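Local coordinates for tight junction protein ZO-3 (PDB 3KFV), which is a MAGUK-family scaffold that links tight junction transmembrane proteins such as claudins and occludin to the actin cytoskeleton, at residues M159-A173 with T190-D204. Numbering follows the deposited sequence.
Sequences MQKLTAEMPDQFEIA and TVRVIAEKDKHALLD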
loop_
_atom_site.group_PDB
_atom_site.type_symbol
_atom_site.label_atom_id
_atom_site.label_comp_id
_atom_site.label_asym_id
_atom_site.label_seq_id
_atom_site.Cartn_x
_atom_site.Cartn_y
_atom_site.Cartn_z
HETATM N N MSE A 159 1.709 -10.941 13.625
HETATM C CA MSE A 159 0.300 -11.247 13.381
HETATM C C MSE A 159 -0.324 -12.154 14.448
HETATM O O MSE A 159 -1.507 -12.018 14.770
HETATM C CB MSE A 159 0.112 -11.857 11.988
HETATM C CG MSE A 159 0.362 -10.884 10.846
HETATM SE SE MSE A 159 0.363 -11.764 9.087
HETATM C CE MSE A 159 -1.544 -12.100 8.919
ATOM N N GLN A 160 0.466 -13.078 14.987
ATOM C CA GLN A 160 -0.029 -13.973 16.023
ATOM C C GLN A 160 -0.260 -13.199 17.312
ATOM O O GLN A 160 -1.298 -13.341 17.954
ATOM C CB GLN A 160 0.943 -15.132 16.264
ATOM N N LYS A 161 0.709 -12.368 17.680
ATOM C CA LYS A 161 0.609 -11.584 18.905
ATOM C C LYS A 161 -0.572 -10.618 18.879
ATOM O O LYS A 161 -1.218 -10.389 19.907
ATOM C CB LYS A 161 1.910 -10.826 19.178
ATOM C CG LYS A 161 3.045 -11.693 19.698
ATOM C CD LYS A 161 3.996 -10.878 20.566
ATOM C CE LYS A 161 5.021 -11.767 21.258
ATOM N NZ LYS A 161 4.367 -12.860 22.031
ATOM N N LEU A 162 -0.853 -10.055 17.705
ATOM C CA LEU A 162 -1.950 -9.100 17.562
ATOM C C LEU A 162 -3.315 -9.735 17.782
ATOM O O LEU A 162 -4.142 -9.214 18.535
ATOM C CB LEU A 162 -1.918 -8.443 16.186
ATOM C CG LEU A 162 -0.865 -7.357 16.004
ATOM C CD1 LEU A 162 -0.824 -6.903 14.554
ATOM C CD2 LEU A 162 -1.134 -6.198 16.951
ATOM N N THR A 163 -3.556 -10.855 17.112
ATOM C CA THR A 163 -4.840 -11.534 17.229
ATOM C C THR A 163 -4.994 -12.215 18.587
ATOM O O THR A 163 -6.104 -12.353 19.101
ATOM C CB THR A 163 -5.043 -12.565 16.103
ATOM O OG1 THR A 163 -3.850 -13.343 15.949
ATOM C CG2 THR A 163 -5.337 -11.862 14.795
ATOM N N ALA A 164 -3.874 -12.635 19.165
ATOM C CA ALA A 164 -3.891 -13.317 20.447
ATOM C C ALA A 164 -4.220 -12.327 21.553
ATOM O O ALA A 164 -4.878 -12.664 22.536
ATOM C CB ALA A 164 -2.551 -13.973 20.707
ATOM N N GLU A 165 -3.756 -11.096 21.380
ATOM C CA GLU A 165 -3.923 -10.068 22.392
ATOM C C GLU A 165 -5.256 -9.350 22.210
ATOM O O GLU A 165 -5.848 -8.863 23.178
ATOM C CB GLU A 165 -2.762 -9.078 22.310
ATOM C CG GLU A 165 -2.793 -7.966 23.335
ATOM C CD GLU A 165 -1.590 -7.042 23.229
ATOM O OE1 GLU A 165 -0.624 -7.399 22.524
ATOM O OE2 GLU A 165 -1.605 -5.959 23.850
HETATM N N MSE A 166 -5.732 -9.302 20.966
HETATM C CA MSE A 166 -6.906 -8.508 20.620
HETATM C C MSE A 166 -7.746 -9.147 19.519
HETATM O O MSE A 166 -7.855 -8.604 18.421
HETATM C CB MSE A 166 -6.476 -7.106 20.191
HETATM C CG MSE A 166 -5.750 -6.322 21.274
HETATM SE SE MSE A 166 -4.816 -4.732 20.594
HETATM C CE MSE A 166 -3.401 -5.599 19.556
ATOM N N PRO A 167 -8.377 -10.291 19.828
ATOM C CA PRO A 167 -9.173 -11.063 18.867
ATOM C C PRO A 167 -10.323 -10.248 18.290
ATOM O O PRO A 167 -10.885 -10.619 17.262
ATOM C CB PRO A 167 -9.751 -12.195 19.722
ATOM C CG PRO A 167 -8.932 -12.221 20.959
ATOM C CD PRO A 167 -8.491 -10.828 21.193
ATOM N N ASP A 168 -10.678 -9.156 18.954
ATOM C CA ASP A 168 -11.866 -8.392 18.581
ATOM C C ASP A 168 -11.553 -7.291 17.576
ATOM O O ASP A 168 -12.463 -6.647 17.041
ATOM C CB ASP A 168 -12.558 -7.808 19.826
ATOM C CG ASP A 168 -11.633 -6.916 20.661
ATOM O OD1 ASP A 168 -10.531 -7.379 21.064
ATOM O OD2 ASP A 168 -12.029 -5.753 20.933
ATOM N N GLN A 169 -10.264 -7.088 17.314
ATOM C CA GLN A 169 -9.833 -6.003 16.440
ATOM C C GLN A 169 -8.949 -6.479 15.309
ATOM O O GLN A 169 -8.596 -5.697 14.431
ATOM C CB GLN A 169 -9.069 -4.961 17.240
ATOM C CG GLN A 169 -9.680 -4.666 18.577
ATOM C CD GLN A 169 -9.474 -3.234 18.967
ATOM O OE1 GLN A 169 -9.476 -2.340 18.110
ATOM N NE2 GLN A 169 -9.294 -2.994 20.265
ATOM N N PHE A 170 -8.587 -7.757 15.344
ATOM C CA PHE A 170 -7.662 -8.323 14.374
ATOM C C PHE A 170 -8.049 -9.744 14.011
ATOM O O PHE A 170 -8.452 -10.527 14.865
ATOM C CB PHE A 170 -6.233 -8.331 14.925
ATOM C CG PHE A 170 -5.651 -6.963 15.137
ATOM C CD1 PHE A 170 -5.112 -6.254 14.078
ATOM C CD2 PHE A 170 -5.629 -6.392 16.398
ATOM C CE1 PHE A 170 -4.568 -4.993 14.271
ATOM C CE2 PHE A 170 -5.085 -5.138 16.599
ATOM C CZ PHE A 170 -4.553 -4.437 15.534
ATOM N N GLU A 171 -7.923 -10.069 12.733
ATOM C CA GLU A 171 -8.027 -11.440 12.276
ATOM C C GLU A 171 -7.034 -11.618 11.148
ATOM O O GLU A 171 -6.899 -10.741 10.302
ATOM C CB GLU A 171 -9.439 -11.762 11.785
ATOM C CG GLU A 171 -9.589 -13.209 11.342
ATOM C CD GLU A 171 -11.007 -13.578 10.939
ATOM O OE1 GLU A 171 -11.161 -14.467 10.067
ATOM O OE2 GLU A 171 -11.964 -12.987 11.496
ATOM N N ILE A 172 -6.328 -12.742 11.141
ATOM C CA ILE A 172 -5.425 -13.041 10.041
ATOM C C ILE A 172 -6.220 -13.429 8.798
ATOM O O ILE A 172 -7.079 -14.307 8.852
ATOM C CB ILE A 172 -4.450 -14.170 10.401
ATOM C CG1 ILE A 172 -3.445 -13.683 11.437
ATOM C CG2 ILE A 172 -3.727 -14.660 9.163
ATOM C CD1 ILE A 172 -2.509 -14.753 11.914
ATOM N N ALA A 173 -5.940 -12.760 7.684
ATOM C CA ALA A 173 -6.554 -13.104 6.409
ATOM C C ALA A 173 -5.990 -14.437 5.923
ATOM O O ALA A 173 -4.777 -14.585 5.773
ATOM C CB ALA A 173 -6.291 -12.014 5.388
ATOM N N THR A 190 -11.824 -12.083 0.928
ATOM C CA THR A 190 -11.352 -12.514 2.233
ATOM C C THR A 190 -11.174 -11.295 3.118
ATOM O O THR A 190 -11.638 -11.276 4.264
ATOM C CB THR A 190 -10.034 -13.283 2.147
ATOM O OG1 THR A 190 -10.268 -14.541 1.510
ATOM C CG2 THR A 190 -9.489 -13.543 3.533
ATOM N N VAL A 191 -10.516 -10.275 2.568
ATOM C CA VAL A 191 -10.246 -9.037 3.292
ATOM C C VAL A 191 -11.544 -8.296 3.590
ATOM O O VAL A 191 -11.764 -7.844 4.712
ATOM C CB VAL A 191 -9.294 -8.120 2.502
ATOM C CG1 VAL A 191 -8.940 -6.888 3.318
ATOM C CG2 VAL A 191 -8.037 -8.883 2.112
ATOM N N ARG A 192 -12.406 -8.186 2.583
ATOM C CA ARG A 192 -13.707 -7.541 2.750
ATOM C C ARG A 192 -14.526 -8.158 3.893
ATOM O O ARG A 192 -15.114 -7.447 4.704
ATOM C CB ARG A 192 -14.512 -7.618 1.454
ATOM C CG ARG A 192 -15.597 -6.560 1.340
ATOM C CD ARG A 192 -16.661 -6.954 0.336
ATOM N NE ARG A 192 -16.156 -7.873 -0.679
ATOM C CZ ARG A 192 -15.634 -7.503 -1.847
ATOM N NH1 ARG A 192 -15.535 -6.218 -2.164
ATOM N NH2 ARG A 192 -15.212 -8.426 -2.701
ATOM N N VAL A 193 -14.580 -9.483 3.942
ATOM C CA VAL A 193 -15.360 -10.161 4.971
ATOM C C VAL A 193 -14.862 -9.793 6.372
ATOM O O VAL A 193 -15.671 -9.583 7.282
ATOM C CB VAL A 193 -15.382 -11.699 4.758
ATOM C CG1 VAL A 193 -15.548 -12.434 6.071
ATOM C CG2 VAL A 193 -16.490 -12.077 3.796
ATOM N N ILE A 194 -13.541 -9.687 6.532
ATOM C CA ILE A 194 -12.936 -9.357 7.826
ATOM C C ILE A 194 -13.167 -7.899 8.221
ATOM O O ILE A 194 -13.408 -7.595 9.389
ATOM C CB ILE A 194 -11.422 -9.632 7.829
ATOM C CG1 ILE A 194 -11.150 -11.135 7.906
ATOM C CG2 ILE A 194 -10.752 -8.912 8.985
ATOM C CD1 ILE A 194 -9.740 -11.520 7.498
ATOM N N ALA A 195 -13.090 -6.995 7.250
ATOM C CA ALA A 195 -13.360 -5.589 7.517
ATOM C C ALA A 195 -14.833 -5.355 7.881
ATOM O O ALA A 195 -15.172 -4.372 8.544
ATOM C CB ALA A 195 -12.956 -4.732 6.329
ATOM N N GLU A 196 -15.702 -6.264 7.448
ATOM C CA GLU A 196 -17.128 -6.171 7.745
ATOM C C GLU A 196 -17.405 -6.492 9.213
ATOM O O GLU A 196 -18.354 -5.964 9.798
ATOM C CB GLU A 196 -17.942 -7.105 6.837
ATOM C CG GLU A 196 -18.173 -6.587 5.419
ATOM N N LYS A 197 -16.583 -7.367 9.796
ATOM C CA LYS A 197 -16.644 -7.667 11.230
ATOM C C LYS A 197 -16.025 -6.535 12.042
ATOM O O LYS A 197 -15.793 -6.677 13.238
ATOM C CB LYS A 197 -15.882 -8.951 11.556
ATOM C CG LYS A 197 -16.420 -10.217 10.922
ATOM C CD LYS A 197 -15.511 -11.395 11.262
ATOM C CE LYS A 197 -15.999 -12.683 10.625
ATOM N NZ LYS A 197 -15.086 -13.828 10.926
ATOM N N ASP A 198 -15.733 -5.421 11.382
ATOM C CA ASP A 198 -15.102 -4.281 12.034
ATOM C C ASP A 198 -13.743 -4.622 12.643
ATOM O O ASP A 198 -13.423 -4.179 13.742
ATOM C CB ASP A 198 -16.017 -3.706 13.113
ATOM C CG ASP A 198 -15.804 -2.220 13.317
ATOM O OD1 ASP A 198 -15.752 -1.495 12.293
ATOM O OD2 ASP A 198 -15.692 -1.782 14.489
ATOM N N LYS A 199 -12.941 -5.400 11.924
ATOM C CA LYS A 199 -11.598 -5.733 12.381
ATOM C C LYS A 199 -10.557 -5.412 11.311
ATOM O O LYS A 199 -10.873 -5.366 10.128
ATOM C CB LYS A 199 -11.504 -7.215 12.732
ATOM C CG LYS A 199 -12.439 -7.672 13.817
ATOM C CD LYS A 199 -12.204 -9.147 14.107
ATOM C CE LYS A 199 -13.319 -9.756 14.944
ATOM N NZ LYS A 199 -13.171 -11.246 14.972
ATOM N N HIS A 200 -9.316 -5.191 11.736
ATOM C CA HIS A 200 -8.205 -5.067 10.805
ATOM C C HIS A 200 -7.861 -6.444 10.264
ATOM O O HIS A 200 -7.588 -7.364 11.036
ATOM C CB HIS A 200 -6.961 -4.514 11.498
ATOM C CG HIS A 200 -7.118 -3.128 12.030
ATOM N ND1 HIS A 200 -7.281 -2.029 11.213
ATOM C CD2 HIS A 200 -7.105 -2.655 13.297
ATOM C CE1 HIS A 200 -7.374 -0.940 11.955
ATOM N NE2 HIS A 200 -7.273 -1.293 13.224
ATOM N N ALA A 201 -7.861 -6.582 8.941
ATOM C CA ALA A 201 -7.389 -7.808 8.317
ATOM C C ALA A 201 -5.871 -7.755 8.234
ATOM O O ALA A 201 -5.305 -6.834 7.642
ATOM C CB ALA A 201 -7.996 -7.970 6.939
ATOM N N LEU A 202 -5.211 -8.731 8.849
ATOM C CA LEU A 202 -3.755 -8.788 8.848
ATOM C C LEU A 202 -3.283 -9.584 7.644
ATOM O O LEU A 202 -3.739 -10.708 7.423
ATOM C CB LEU A 202 -3.245 -9.425 10.142
ATOM C CG LEU A 202 -3.476 -8.634 11.432
ATOM C CD1 LEU A 202 -3.380 -9.531 12.649
ATOM C CD2 LEU A 202 -2.490 -7.485 11.535
ATOM N N LEU A 203 -2.372 -8.999 6.869
ATOM C CA LEU A 203 -1.916 -9.595 5.612
ATOM C C LEU A 203 -0.408 -9.819 5.550
ATOM O O LEU A 203 0.384 -8.946 5.915
ATOM C CB LEU A 203 -2.312 -8.713 4.435
ATOM C CG LEU A 203 -3.793 -8.524 4.146
ATOM C CD1 LEU A 203 -3.995 -7.269 3.331
ATOM C CD2 LEU A 203 -4.312 -9.737 3.407
ATOM N N ASP A 204 -0.025 -11.000 5.076
ATOM C CA ASP A 204 1.363 -11.299 4.776
ATOM C C ASP A 204 1.426 -11.539 3.286
ATOM O O ASP A 204 1.130 -12.644 2.825
ATOM C CB ASP A 204 1.824 -12.558 5.505
ATOM C CG ASP A 204 3.317 -12.779 5.379
ATOM O OD1 ASP A 204 4.020 -11.816 4.986
ATOM O OD2 ASP A 204 3.790 -13.902 5.673
#
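A beta-alpha-beta crossover at the margin of the parallel sheet of the guanylate kinase-like domain sets strand 170-172 beside strand 200-203, with Phe170 next to His200 and Ile172 next to Leu202. Four backbone hydrogen bonds join the strands and their flanking residues: His200 N to Gln169 O (2.8 Å), Glu171 N to His200 O, Leu202 N to Glu171 O (3.0 Å) and Ala173 N to Leu202 O. Helices 159-165 and 190-196 cover opposite faces of the pair. On the face of helix 159-165, Leu202 is the central apolar group: its CD2 meets Leu162 CD1 at 3.5 Å, while CD1 lies against Thr163 CG2 and Phe170 CB. Met159, a selenomethionine, runs antiparallel to Leu202, its bent end (chi3 73°) bringing CE beside Leu202 CB. The Phe170 and His200 side chains point the same way, their rings oblique at 34°, and His200 ND1 is held by the carbonyl of Arg146. Across the sheet, Ile194 CD1 rests on Ala173 CA (3.7 Å), and Ala173 CB also touches Leu203 CD2. Glu171, its CG anti to the backbone N (chi1 -178°) and its chain extended, crosses Ile194 of helix 190-196, and OE2 takes Lys197 NZ on its syn lone pair at 3.3 Å. Lys199 NZ stands 4.1 Å from Glu171 OE2 and bonds weakly to Pro167 O. Shortening Glu171 to an alanine is likely to leave Lys197 without its salt-bridge mate and Lys199 without a nearby negative charge. Backbone bonds thus set the register, an apolar layer packs one face, and on the other the two lysines probably favour the charged carboxylate.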